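PDB 5M2A: beta subunit of photoactivated adenylyl cyclase from Beggiatoa sp. PS, which senses blue light through a flavin-binding BLUF domain and probably uses it to switch on an adenylyl cyclase domain that makes cyclic AMP from ATP. Local coordinates for residues Pro149-Lys154 against His255-Asn260; Phe164-Glu169 against Gln343-Thr348; Phe184-Arg189 against Ser227-Leu232; Gln214-Ile219 against Cys302-Trp307. All blocks are in the same frame, centred on the assembly; numbering follows the deposited sequence. Where two conformers were deposited one is given.

Contact 1: Pro149-Lys154 against His255-Asn260; sequences PQLVEK and HVIEGN
Val152 N gives the shortest direct hydrogen bond between the two strands, reaching Val256 O at 2.8 Å with an N-H...O angle of 177°. Val256 N returns the bond to Val152 O, and Gln150 and Glu258 form the second antiparallel hydrogen-bonded pair by the same exchange. The short segments run at 131°, a strong twist for antiparallel partners. On the face bearing Val152, Lys154, Val256 and Glu258, Val256 CG2 packs 3.6 Å from Lys154 CG. Lys154 bends at its second torsion (chi2 -72°), which turns CD out of an extended path. The ammonium ends short of a salt bridge, with Lys154 NZ 4.3 Å from Glu258 OE2. One water closes that gap, accepting from Lys154 NZ at 2.6 Å and donating to Glu258 OE2 at 2.8 Å. On the opposite face, Leu151 CD1 touches both Ile257 CG1 (3.8 Å) and His255 CB (3.7 Å), while Glu153 lies beside His255 and sends its carboxylate to Lys212. At Gly259, where the chain turns a corner, a CB would press on Pro149 CB and jam against the preceding carbonyl. The pair belongs to the central sheet of the cyclase domain: strand 266-272 bonds to the far edge of strand 247-258, strand 205-211 meets Lys154, and Val173, Val176 and Val177 of the second subunit pack on Leu151, Ile257 and Pro149.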
loop_
_atom_site.group_PDB
_atom_site.type_symbol
_atom_site.label_atom_id
_atom_site.label_comp_id
_atom_site.label_asym_id
_atom_site.label_seq_id
_atom_site.Cartn_x
_atom_site.Cartn_y
_atom_site.Cartn_z
ATOM N N PRO A 149 -4.700 5.561 -16.520
ATOM C CA PRO A 149 -4.845 6.708 -15.618
ATOM C C PRO A 149 -5.819 7.736 -16.173
ATOM O O PRO A 149 -5.933 7.931 -17.384
ATOM C CB PRO A 149 -3.422 7.270 -15.529
ATOM C CG PRO A 149 -2.541 6.090 -15.834
ATOM C CD PRO A 149 -3.294 5.324 -16.888
ATOM N N GLN A 150 -6.531 8.398 -15.260
ATOM C CA GLN A 150 -7.570 9.354 -15.615
ATOM C C GLN A 150 -7.367 10.629 -14.816
ATOM O O GLN A 150 -6.972 10.579 -13.651
ATOM C CB GLN A 150 -8.976 8.789 -15.340
ATOM C CG GLN A 150 -9.343 7.551 -16.148
ATOM C CD GLN A 150 -9.706 7.869 -17.592
ATOM O OE1 GLN A 150 -10.172 8.968 -17.903
ATOM N NE2 GLN A 150 -9.489 6.904 -18.480
ATOM N N LEU A 151 -7.631 11.769 -15.448
ATOM C CA LEU A 151 -7.713 13.031 -14.722
ATOM C C LEU A 151 -9.096 13.120 -14.086
ATOM O O LEU A 151 -10.104 13.176 -14.794
ATOM C CB LEU A 151 -7.480 14.217 -15.659
ATOM C CG LEU A 151 -7.369 15.568 -14.946
ATOM C CD1 LEU A 151 -6.095 15.631 -14.117
ATOM C CD2 LEU A 151 -7.427 16.735 -15.927
ATOM N N VAL A 152 -9.153 13.132 -12.761
ATOM C CA VAL A 152 -10.431 13.127 -12.069
ATOM C C VAL A 152 -10.477 14.330 -11.137
ATOM O O VAL A 152 -9.448 14.885 -10.747
ATOM C CB VAL A 152 -10.666 11.813 -11.292
ATOM C CG1 VAL A 152 -10.887 10.654 -12.262
ATOM C CG2 VAL A 152 -9.497 11.519 -10.383
ATOM N N GLU A 153 -11.694 14.748 -10.799
ATOM C CA GLU A 153 -11.905 15.817 -9.827
ATOM C C GLU A 153 -12.057 15.192 -8.442
ATOM O O GLU A 153 -12.970 14.394 -8.221
ATOM C CB GLU A 153 -13.146 16.629 -10.200
ATOM C CG GLU A 153 -12.997 17.398 -11.499
ATOM C CD GLU A 153 -14.327 17.685 -12.196
ATOM O OE1 GLU A 153 -15.248 16.841 -12.126
ATOM O OE2 GLU A 153 -14.450 18.757 -12.824
ATOM N N LYS A 154 -11.165 15.539 -7.513
ATOM C CA LYS A 154 -11.194 14.926 -6.195
ATOM C C LYS A 154 -10.999 15.972 -5.110
ATOM O O LYS A 154 -10.265 16.952 -5.285
ATOM C CB LYS A 154 -10.085 13.866 -6.011
ATOM C CG LYS A 154 -10.225 12.611 -6.852
ATOM C CD LYS A 154 -11.362 11.743 -6.359
ATOM C CE LYS A 154 -11.209 10.295 -6.821
ATOM N NZ LYS A 154 -12.446 9.521 -6.524
ATOM N N HIS A 255 -8.075 18.921 -9.919
ATOM C CA HIS A 255 -7.768 17.873 -10.885
ATOM C C HIS A 255 -6.587 17.063 -10.389
ATOM O O HIS A 255 -5.531 17.619 -10.075
ATOM C CB HIS A 255 -7.427 18.478 -12.246
ATOM C CG HIS A 255 -8.515 19.327 -12.810
ATOM N ND1 HIS A 255 -9.695 19.561 -12.139
ATOM C CD2 HIS A 255 -8.602 20.006 -13.974
ATOM C CE1 HIS A 255 -10.465 20.346 -12.869
ATOM N NE2 HIS A 255 -9.825 20.630 -13.985
ATOM N N VAL A 256 -6.759 15.754 -10.311
ATOM C CA VAL A 256 -5.668 14.870 -9.938
ATOM C C VAL A 256 -5.685 13.691 -10.888
ATOM O O VAL A 256 -6.752 13.250 -11.329
ATOM C CB VAL A 256 -5.753 14.392 -8.473
ATOM C CG1 VAL A 256 -5.622 15.581 -7.513
ATOM C CG2 VAL A 256 -7.046 13.649 -8.222
ATOM N N ILE A 257 -4.502 13.225 -11.241
ATOM C CA ILE A 257 -4.365 12.018 -12.037
ATOM C C ILE A 257 -4.369 10.846 -11.070
ATOM O O ILE A 257 -3.619 10.842 -10.092
ATOM C CB ILE A 257 -3.077 12.054 -12.869
ATOM C CG1 ILE A 257 -3.099 13.270 -13.795
ATOM C CG2 ILE A 257 -2.917 10.758 -13.671
ATOM C CD1 ILE A 257 -1.805 13.462 -14.561
ATOM N N GLU A 258 -5.228 9.865 -11.325
ATOM C CA GLU A 258 -5.340 8.688 -10.475
ATOM C C GLU A 258 -5.012 7.455 -11.300
ATOM O O GLU A 258 -5.529 7.295 -12.409
ATOM C CB GLU A 258 -6.748 8.560 -9.874
ATOM C CG GLU A 258 -6.953 7.262 -9.096
ATOM C CD GLU A 258 -8.130 7.313 -8.129
ATOM O OE1 GLU A 258 -7.911 7.115 -6.910
ATOM O OE2 GLU A 258 -9.270 7.555 -8.582
ATOM N N GLY A 259 -4.142 6.605 -10.776
ATOM C CA GLY A 259 -3.796 5.396 -11.491
ATOM C C GLY A 259 -2.476 4.807 -11.029
ATOM O O GLY A 259 -1.895 5.219 -10.027
ATOM N N ASN A 260 -2.034 3.818 -11.792
ATOM C CA ASN A 260 -0.802 3.102 -11.502
ATOM C C ASN A 260 0.395 3.941 -11.912
ATOM O O ASN A 260 0.431 4.474 -13.021
ATOM C CB ASN A 260 -0.788 1.777 -12.264
ATOM C CG ASN A 260 -1.973 0.911 -11.925
ATOM O OD1 ASN A 260 -2.346 0.799 -10.759
ATOM N ND2 ASN A 260 -2.579 0.292 -12.943
HETATM O O HOH W 1 -11.678 7.158 -7.177
#

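Contact 2: Phe164-Glu169 against Gln343-Thr348; sequences FSTLTE and QLIRQT
Helices 164-170 and 338-349 run side by side in the same direction, the axes of the two short segments 3° from parallel and 9.8 Å apart, with the CA atoms of Thr166 and Arg346 nearest at 6.4 Å. Arg346 carries the polar side of the contact. Its chain leaves with CG anti to the backbone N (chi1 173°) and bends at chi3, and the guanidinium crosses to the other helix. There Arg346 NH2 donates to Glu169 OE1 at 2.9 Å in a salt bridge, meeting the oxygen nearly along its C-O direction and within the guanidinium plane. Arg346 NH1 adds a weak bond to the same oxygen, and the carboxylate is turned 73° from the guanidinium plane. Thr166 CG2 lies over one face of the guanidinium, toward its rim, 3.7 Å from Arg346 NH2. Deeper in, Leu167 CD2 meets Ile345 CG2 at 3.8 Å, and Ile345 also packs on Ala163 and Leu244. Helix 164-170 directly follows strand 150-161, whose end supplies Asp160 and Ile161 to the magnesium site. This strand-to-helix step past a metal-binding aspartate is characteristic of class III nucleotidyl cyclases, and here helix 338-349, near the C-terminus, packs alongside the helix of that step.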
loop_
_atom_site.group_PDB
_atom_site.type_symbol
_atom_site.label_atom_id
_atom_site.label_comp_id
_atom_site.label_asym_id
_atom_site.label_seq_id
_atom_site.Cartn_x
_atom_site.Cartn_y
_atom_site.Cartn_z
ATOM N N PHE A 164 3.096 15.758 17.122
ATOM C CA PHE A 164 3.550 14.372 17.040
ATOM C C PHE A 164 5.045 14.249 17.319
ATOM O O PHE A 164 5.489 13.231 17.865
ATOM C CB PHE A 164 3.199 13.790 15.673
ATOM C CG PHE A 164 3.440 12.310 15.573
ATOM C CD1 PHE A 164 2.723 11.434 16.364
ATOM C CD2 PHE A 164 4.389 11.807 14.694
ATOM C CE1 PHE A 164 2.932 10.064 16.288
ATOM C CE2 PHE A 164 4.606 10.438 14.608
ATOM C CZ PHE A 164 3.877 9.565 15.404
ATOM N N SER A 165 5.834 15.270 16.968
ATOM C CA SER A 165 7.260 15.224 17.278
ATOM C C SER A 165 7.496 15.146 18.778
ATOM O O SER A 165 8.423 14.467 19.229
ATOM C CB SER A 165 7.982 16.440 16.692
ATOM O OG SER A 165 8.031 16.350 15.281
ATOM N N THR A 166 6.668 15.826 19.569
ATOM C CA THR A 166 6.835 15.755 21.019
ATOM C C THR A 166 6.442 14.378 21.543
ATOM O O THR A 166 7.112 13.823 22.423
ATOM C CB THR A 166 5.999 16.841 21.693
ATOM O OG1 THR A 166 6.322 18.121 21.122
ATOM C CG2 THR A 166 6.270 16.870 23.183
ATOM N N LEU A 167 5.351 13.821 21.015
ATOM C CA LEU A 167 4.920 12.492 21.430
ATOM C C LEU A 167 5.980 11.441 21.122
ATOM O O LEU A 167 6.276 10.584 21.964
ATOM C CB LEU A 167 3.600 12.141 20.744
ATOM C CG LEU A 167 2.460 13.098 21.095
ATOM C CD1 LEU A 167 1.272 12.866 20.185
ATOM C CD2 LEU A 167 2.048 12.955 22.556
ATOM N N THR A 168 6.569 11.492 19.921
ATOM C CA THR A 168 7.601 10.515 19.577
ATOM C C THR A 168 8.871 10.736 20.379
ATOM O O THR A 168 9.601 9.776 20.657
ATOM C CB THR A 168 7.922 10.561 18.081
ATOM O OG1 THR A 168 8.301 11.891 17.702
ATOM C CG2 THR A 168 6.725 10.122 17.280
ATOM N N GLU A 169 9.154 11.980 20.761
ATOM C CA GLU A 169 10.346 12.252 21.555
ATOM C C GLU A 169 10.211 11.753 22.988
ATOM O O GLU A 169 11.200 11.309 23.580
ATOM C CB GLU A 169 10.652 13.751 21.558
ATOM C CG GLU A 169 11.902 14.112 22.350
ATOM C CD GLU A 169 12.177 15.602 22.386
ATOM O OE1 GLU A 169 11.226 16.394 22.217
ATOM O OE2 GLU A 169 13.350 15.983 22.581
ATOM N N GLN A 343 2.313 22.955 24.603
ATOM C CA GLN A 343 3.086 23.090 25.839
ATOM C C GLN A 343 2.582 22.135 26.914
ATOM O O GLN A 343 3.375 21.586 27.692
ATOM C CB GLN A 343 3.002 24.522 26.371
ATOM C CG GLN A 343 3.562 25.617 25.488
ATOM C CD GLN A 343 3.279 26.997 26.074
ATOM O OE1 GLN A 343 2.869 27.118 27.230
ATOM N NE2 GLN A 343 3.488 28.038 25.276
ATOM N N LEU A 344 1.260 21.981 27.014
ATOM C CA LEU A 344 0.676 21.031 27.951
ATOM C C LEU A 344 1.095 19.605 27.618
ATOM O O LEU A 344 1.381 18.805 28.514
ATOM C CB LEU A 344 -0.847 21.152 27.929
ATOM C CG LEU A 344 -1.620 20.105 28.734
ATOM C CD1 LEU A 344 -1.556 20.443 30.220
ATOM C CD2 LEU A 344 -3.052 20.010 28.254
ATOM N N ILE A 345 1.134 19.265 26.332
ATOM C CA ILE A 345 1.562 17.927 25.930
ATOM C C ILE A 345 2.992 17.666 26.394
ATOM O O ILE A 345 3.278 16.656 27.052
ATOM C CB ILE A 345 1.391 17.760 24.410
ATOM C CG1 ILE A 345 -0.105 17.780 24.086
ATOM C CG2 ILE A 345 2.066 16.495 23.919
ATOM C CD1 ILE A 345 -0.452 17.734 22.595
ATOM N N ARG A 346 3.900 18.604 26.124
ATOM C CA ARG A 346 5.278 18.438 26.564
ATOM C C ARG A 346 5.371 18.375 28.087
ATOM O O ARG A 346 6.075 17.525 28.640
ATOM C CB ARG A 346 6.148 19.566 26.010
ATOM C CG ARG A 346 7.570 19.563 26.548
ATOM C CD ARG A 346 8.477 20.457 25.721
ATOM N NE ARG A 346 8.589 19.976 24.347
ATOM C CZ ARG A 346 9.433 19.027 23.956
ATOM N NH1 ARG A 346 10.241 18.453 24.835
ATOM N NH2 ARG A 346 9.465 18.650 22.685
ATOM N N GLN A 347 4.650 19.253 28.785
ATOM C CA GLN A 347 4.724 19.268 30.242
ATOM C C GLN A 347 4.081 18.022 30.847
ATOM O O GLN A 347 4.552 17.508 31.867
ATOM C CB GLN A 347 4.078 20.542 30.788
ATOM C CG GLN A 347 4.916 21.787 30.547
ATOM C CD GLN A 347 4.305 23.037 31.155
ATOM O OE1 GLN A 347 3.090 23.232 31.115
ATOM N NE2 GLN A 347 5.147 23.889 31.723
ATOM N N THR A 348 3.000 17.525 30.241
ATOM C CA THR A 348 2.404 16.277 30.713
ATOM C C THR A 348 3.397 15.125 30.601
ATOM O O THR A 348 3.482 14.271 31.492
ATOM C CB THR A 348 1.131 15.965 29.924
ATOM O OG1 THR A 348 0.162 16.996 30.153
ATOM C CG2 THR A 348 0.544 14.627 30.351
#

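Contact 3: Phe184-Arg189 against Ser227-Leu232; sequences FSICTR and SELKQL
Two antiparallel helices of the class III cyclase catalytic domain, 173-193 and 215-235, meet through Ile186 and Arg189 on one and Glu228, Leu229 and Leu232 on the other. The short segments cross at 146° with 11.0 Å between axes. Arg189, whose CG lies anti to the backbone N (chi1 173°) and whose chain bends at chi3, grips Glu228 end-on with both terminal nitrogens: Arg189 NH1 donates to Glu228 OE2 at 3.0 Å and Arg189 NH2 to Glu228 OE1 at 2.8 Å. Both bonds are almost straight, and both oxygens are approached on their syn sides. The guanidinium and carboxylate planes are only 19° apart, a clasp that holds both groups against rotation. An alanine in place of Glu228 removes the oxygen that lies against Ile186 CG2 and would probably leave the Arg189 guanidinium without its paired carboxylate and free to turn. The aliphatic part of the contact adjoins this salt bridge: Ile186 slides past Glu228 in the opposite direction, its CG2 3.8 Å from Glu228 OE1. Ile225 and Tyr183 add to the packing, touching Ile186 and Leu229 respectively. At the tip of the isoleucine, Ile186 CD1 touches two leucine methyls, Leu229 CD2 at 3.8 Å and Leu232 CD2 at 4.1 Å.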
loop_
_atom_site.group_PDB
_atom_site.type_symbol
_atom_site.label_atom_id
_atom_site.label_comp_id
_atom_site.label_asym_id
_atom_site.label_seq_id
_atom_site.Cartn_x
_atom_site.Cartn_y
_atom_site.Cartn_z
ATOM N N PHE A 184 -5.210 6.016 13.410
ATOM C CA PHE A 184 -5.509 5.463 12.087
ATOM C C PHE A 184 -6.837 4.714 12.060
ATOM O O PHE A 184 -7.600 4.830 11.091
ATOM C CB PHE A 184 -4.379 4.533 11.644
ATOM C CG PHE A 184 -3.121 5.241 11.250
ATOM C CD1 PHE A 184 -3.089 6.626 11.072
ATOM C CD2 PHE A 184 -1.954 4.515 11.033
ATOM C CE1 PHE A 184 -1.901 7.270 10.690
ATOM C CE2 PHE A 184 -0.780 5.138 10.660
ATOM C CZ PHE A 184 -0.746 6.528 10.488
ATOM N N SER A 185 -7.108 3.889 13.084
ATOM C CA SER A 185 -8.358 3.138 13.116
ATOM C C SER A 185 -9.560 4.071 13.072
ATOM O O SER A 185 -10.527 3.821 12.341
ATOM C CB SER A 185 -8.410 2.262 14.372
ATOM O OG SER A 185 -9.585 1.466 14.396
ATOM N N ILE A 186 -9.514 5.150 13.847
ATOM C CA ILE A 186 -10.627 6.094 13.895
ATOM C C ILE A 186 -10.787 6.790 12.555
ATOM O O ILE A 186 -11.888 6.876 12.010
ATOM C CB ILE A 186 -10.398 7.116 15.022
ATOM C CG1 ILE A 186 -10.576 6.447 16.383
ATOM C CG2 ILE A 186 -11.351 8.324 14.876
ATOM C CD1 ILE A 186 -10.027 7.285 17.545
ATOM N N CYS A 187 -9.686 7.304 12.008
ATOM C CA CYS A 187 -9.772 8.018 10.738
ATOM C C CYS A 187 -10.291 7.114 9.639
ATOM O O CYS A 187 -11.206 7.483 8.896
ATOM C CB CYS A 187 -8.414 8.593 10.359
ATOM S SG CYS A 187 -7.835 9.940 11.442
ATOM N N THR A 188 -9.725 5.916 9.525
ATOM C CA THR A 188 -10.123 5.018 8.443
ATOM C C THR A 188 -11.597 4.636 8.540
ATOM O O THR A 188 -12.317 4.598 7.527
ATOM C CB THR A 188 -9.245 3.768 8.476
ATOM O OG1 THR A 188 -7.890 4.154 8.290
ATOM C CG2 THR A 188 -9.642 2.801 7.358
ATOM N N ARG A 189 -12.065 4.312 9.747
ATOM C CA ARG A 189 -13.463 3.930 9.906
ATOM C C ARG A 189 -14.392 5.041 9.439
ATOM O O ARG A 189 -15.351 4.798 8.696
ATOM C CB ARG A 189 -13.754 3.556 11.365
ATOM C CG ARG A 189 -15.230 3.318 11.643
ATOM C CD ARG A 189 -15.485 2.801 13.055
ATOM N NE ARG A 189 -14.630 3.443 14.048
ATOM C CZ ARG A 189 -14.910 4.598 14.649
ATOM N NH1 ARG A 189 -16.027 5.268 14.349
ATOM N NH2 ARG A 189 -14.063 5.091 15.548
ATOM N N SER A 227 -14.359 15.189 16.655
ATOM C CA SER A 227 -15.283 14.915 17.748
ATOM C C SER A 227 -14.919 13.622 18.462
ATOM O O SER A 227 -14.945 13.555 19.695
ATOM C CB SER A 227 -16.716 14.855 17.218
ATOM O OG SER A 227 -17.613 14.447 18.242
ATOM N N GLU A 228 -14.570 12.580 17.700
ATOM C CA GLU A 228 -14.241 11.312 18.331
ATOM C C GLU A 228 -12.955 11.416 19.135
ATOM O O GLU A 228 -12.835 10.803 20.204
ATOM C CB GLU A 228 -14.130 10.208 17.283
ATOM C CG GLU A 228 -15.486 9.790 16.719
ATOM C CD GLU A 228 -15.536 8.308 16.351
ATOM O OE1 GLU A 228 -14.576 7.578 16.680
ATOM O OE2 GLU A 228 -16.532 7.869 15.734
ATOM N N LEU A 229 -11.979 12.178 18.640
ATOM C CA LEU A 229 -10.761 12.372 19.424
ATOM C C LEU A 229 -11.047 13.122 20.716
ATOM O O LEU A 229 -10.475 12.805 21.768
ATOM C CB LEU A 229 -9.714 13.121 18.607
ATOM C CG LEU A 229 -9.200 12.440 17.343
ATOM C CD1 LEU A 229 -7.969 13.181 16.835
ATOM C CD2 LEU A 229 -8.904 10.963 17.536
ATOM N N LYS A 230 -11.893 14.152 20.652
ATOM C CA LYS A 230 -12.253 14.878 21.866
ATOM C C LYS A 230 -12.933 13.951 22.867
ATOM O O LYS A 230 -12.633 13.983 24.064
ATOM C CB LYS A 230 -13.160 16.064 21.525
ATOM C CG LYS A 230 -13.480 16.960 22.718
ATOM C CD LYS A 230 -14.395 18.099 22.296
ATOM C CE LYS A 230 -14.850 18.922 23.487
ATOM N NZ LYS A 230 -15.768 20.009 23.044
ATOM N N GLN A 231 -13.850 13.101 22.389
ATOM C CA GLN A 231 -14.453 12.102 23.275
ATOM C C GLN A 231 -13.392 11.195 23.888
ATOM O O GLN A 231 -13.418 10.916 25.091
ATOM C CB GLN A 231 -15.483 11.263 22.517
ATOM C CG GLN A 231 -16.752 12.007 22.163
ATOM C CD GLN A 231 -17.779 11.111 21.494
ATOM O OE1 GLN A 231 -18.026 9.988 21.937
ATOM N NE2 GLN A 231 -18.375 11.603 20.413
ATOM N N LEU A 232 -12.457 10.711 23.064
ATOM C CA LEU A 232 -11.452 9.763 23.532
ATOM C C LEU A 232 -10.557 10.383 24.597
ATOM O O LEU A 232 -10.235 9.738 25.606
ATOM C CB LEU A 232 -10.626 9.273 22.330
ATOM C CG LEU A 232 -9.535 8.247 22.631
ATOM C CD1 LEU A 232 -10.143 6.957 23.165
ATOM C CD2 LEU A 232 -8.723 7.999 21.373
#

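Contact 4: Gln214-Ile219 against Cys302-Trp307; sequences QGDAAI and CCQAQW
Asp216, in the first turn of helix 215-235 of the cyclase catalytic domain, holds the loop that joins helix 297-301 to strand 309-315. Its two oxygens take three N-H groups from that loop. Gln304 N donates to the syn lone pair of Asp216 OD2 at 2.7 Å. Trp307 NE1 reaches the anti lone pair of Asp216 OD1 at 2.8 Å, the oxygen lying close to the indole plane. Ala305 N meets the same Asp216 OD1 at 3.0 Å, coming from above the carboxylate plane. An alanine in place of Asp216 would probably leave the indole N-H and the two loop amides without these acceptors and let the loop shift on the helix. One turn on from Asp216, in the conformer described, Ile219 CG1 meets Cys303 SG at 3.9 Å, and Ile219 CG2 makes a CH-pi contact over the indole face, 3.6 Å from the centroid of the six-membered ring of Trp307 and 12° off its normal. In the second shell a water accepts from Asp216 N at 3.1 Å and lies close to Asp216 OD2 and Gln304 OE1. CG of Asp216 lies anti to the carbonyl carbon, beside the backbone N (chi1 -61°); the acid sits in the first turn, where the helix dipole would probably favour its negative charge. Farther out, Arg220 and Leu223 also touch the indole, and Leu251, Leu293 and Phe295 of the central sheet back Ile219. Gly215 lets the loop backbone come close, because a CB there would fall 2.4 Å from Cys302 O.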
loop_
_atom_site.group_PDB
_atom_site.type_symbol
_atom_site.label_atom_id
_atom_site.label_comp_id
_atom_site.label_asym_id
_atom_site.label_seq_id
_atom_site.Cartn_x
_atom_site.Cartn_y
_atom_site.Cartn_z
ATOM N N GLN A 214 -19.034 14.769 -2.808
ATOM C CA GLN A 214 -18.887 14.397 -1.402
ATOM C C GLN A 214 -18.295 15.525 -0.558
ATOM O O GLN A 214 -17.669 15.270 0.475
ATOM C CB GLN A 214 -18.037 13.130 -1.282
ATOM C CG GLN A 214 -18.795 11.872 -1.699
ATOM C CD GLN A 214 -17.922 10.634 -1.786
ATOM O OE1 GLN A 214 -16.709 10.717 -1.942
ATOM N NE2 GLN A 214 -18.552 9.467 -1.703
ATOM N N GLY A 215 -18.520 16.779 -0.957
ATOM C CA GLY A 215 -17.977 17.894 -0.187
ATOM C C GLY A 215 -18.489 17.918 1.241
ATOM O O GLY A 215 -17.718 18.062 2.195
ATOM N N ASP A 216 -19.802 17.767 1.413
ATOM C CA ASP A 216 -20.340 17.775 2.767
ATOM C C ASP A 216 -19.872 16.551 3.541
ATOM O O ASP A 216 -19.553 16.650 4.727
ATOM C CB ASP A 216 -21.866 17.864 2.730
ATOM C CG ASP A 216 -22.357 19.134 2.047
ATOM O OD1 ASP A 216 -22.042 20.236 2.543
ATOM O OD2 ASP A 216 -23.052 19.035 1.013
ATOM N N ALA A 217 -19.802 15.386 2.886
ATOM C CA ALA A 217 -19.278 14.201 3.566
ATOM C C ALA A 217 -17.838 14.407 4.024
ATOM O O ALA A 217 -17.441 13.916 5.092
ATOM C CB ALA A 217 -19.364 12.975 2.655
ATOM N N ALA A 218 -17.039 15.111 3.222
ATOM C CA ALA A 218 -15.652 15.401 3.589
ATOM C C ALA A 218 -15.568 16.292 4.828
ATOM O O ALA A 218 -14.713 16.081 5.704
ATOM C CB ALA A 218 -14.943 16.056 2.405
ATOM N N ILE A 219 -16.424 17.308 4.911
ATOM C CA ILE A 219 -16.443 18.173 6.089
ATOM C C ILE A 219 -16.923 17.389 7.307
ATOM O O ILE A 219 -16.335 17.465 8.390
ATOM C CB ILE A 219 -17.332 19.403 5.830
ATOM C CG1 ILE A 219 -16.818 20.185 4.620
ATOM C CG2 ILE A 219 -17.429 20.281 7.082
ATOM C CD1 ILE A 219 -15.468 20.790 4.831
ATOM N N CYS A 302 -18.036 22.707 -3.357
ATOM C CA CYS A 302 -18.566 21.343 -3.438
ATOM C C CYS A 302 -19.581 21.017 -2.351
ATOM O O CYS A 302 -20.098 19.895 -2.328
ATOM C CB CYS A 302 -17.450 20.306 -3.336
ATOM S SG CYS A 302 -16.350 20.250 -4.741
ATOM N N CYS A 303 -19.842 21.929 -1.426
ATOM C CA CYS A 303 -20.748 21.661 -0.318
ATOM C C CYS A 303 -22.122 22.232 -0.614
ATOM O O CYS A 303 -22.248 23.326 -1.167
ATOM C CB CYS A 303 -20.212 22.259 0.978
ATOM S SG CYS A 303 -18.621 21.603 1.414
ATOM N N GLN A 304 -23.154 21.481 -0.233
ATOM C CA GLN A 304 -24.528 21.933 -0.360
ATOM C C GLN A 304 -25.182 22.248 0.974
ATOM O O GLN A 304 -26.213 22.929 0.988
ATOM C CB GLN A 304 -25.362 20.878 -1.099
ATOM C CG GLN A 304 -24.814 20.545 -2.478
ATOM C CD GLN A 304 -25.064 19.106 -2.874
ATOM O OE1 GLN A 304 -24.319 18.206 -2.488
ATOM N NE2 GLN A 304 -26.121 18.882 -3.646
ATOM N N ALA A 305 -24.604 21.798 2.088
ATOM C CA ALA A 305 -25.222 22.013 3.385
ATOM C C ALA A 305 -25.006 23.452 3.844
ATOM O O ALA A 305 -24.150 24.177 3.327
ATOM C CB ALA A 305 -24.666 21.033 4.422
ATOM N N GLN A 306 -25.793 23.855 4.839
ATOM C CA GLN A 306 -25.765 25.228 5.346
ATOM C C GLN A 306 -24.662 25.400 6.392
ATOM O O GLN A 306 -24.899 25.747 7.548
ATOM C CB GLN A 306 -27.129 25.609 5.916
ATOM C CG GLN A 306 -28.262 25.581 4.904
ATOM C CD GLN A 306 -28.157 26.687 3.871
ATOM O OE1 GLN A 306 -27.898 27.846 4.205
ATOM N NE2 GLN A 306 -28.359 26.334 2.606
ATOM N N TRP A 307 -23.429 25.146 5.966
ATOM C CA TRP A 307 -22.299 25.425 6.836
ATOM C C TRP A 307 -22.159 26.929 7.038
ATOM O O TRP A 307 -22.511 27.727 6.167
ATOM C CB TRP A 307 -21.001 24.874 6.243
ATOM C CG TRP A 307 -21.051 23.414 5.948
ATOM C CD1 TRP A 307 -21.171 22.830 4.724
ATOM C CD2 TRP A 307 -20.982 22.350 6.900
ATOM N NE1 TRP A 307 -21.172 21.463 4.854
ATOM C CE2 TRP A 307 -21.061 21.141 6.181
ATOM C CE3 TRP A 307 -20.855 22.301 8.292
ATOM C CZ2 TRP A 307 -21.030 19.895 6.805
ATOM C CZ3 TRP A 307 -20.822 21.066 8.915
ATOM C CH2 TRP A 307 -20.902 19.878 8.174
HETATM O O HOH W 2 -21.883 17.325 -0.866
#

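In the fold
The four contacts lie at separate places around the cyclase part of the chain; the flavin pocket, formed by residues between 10 and 96, includes none of their segments. Contact 2 is close to the metal site of Asp160, Ile161 and Asp204, the Leu167 side chain being about 8 Å from the magnesium ion. In contact 3 the side chain of Leu229 is about 11 Å from the magnesium ion. Contacts 3 and 4 share helix 215-235, with centres 20 Å apart. Contact 4 approaches contact 1 to about 6 Å between nearest atoms, and contact 2 approaches contact 3 to about 7 Å. Contacts 1, 2 and 3 also touch the second subunit, whereas contact 4 does not.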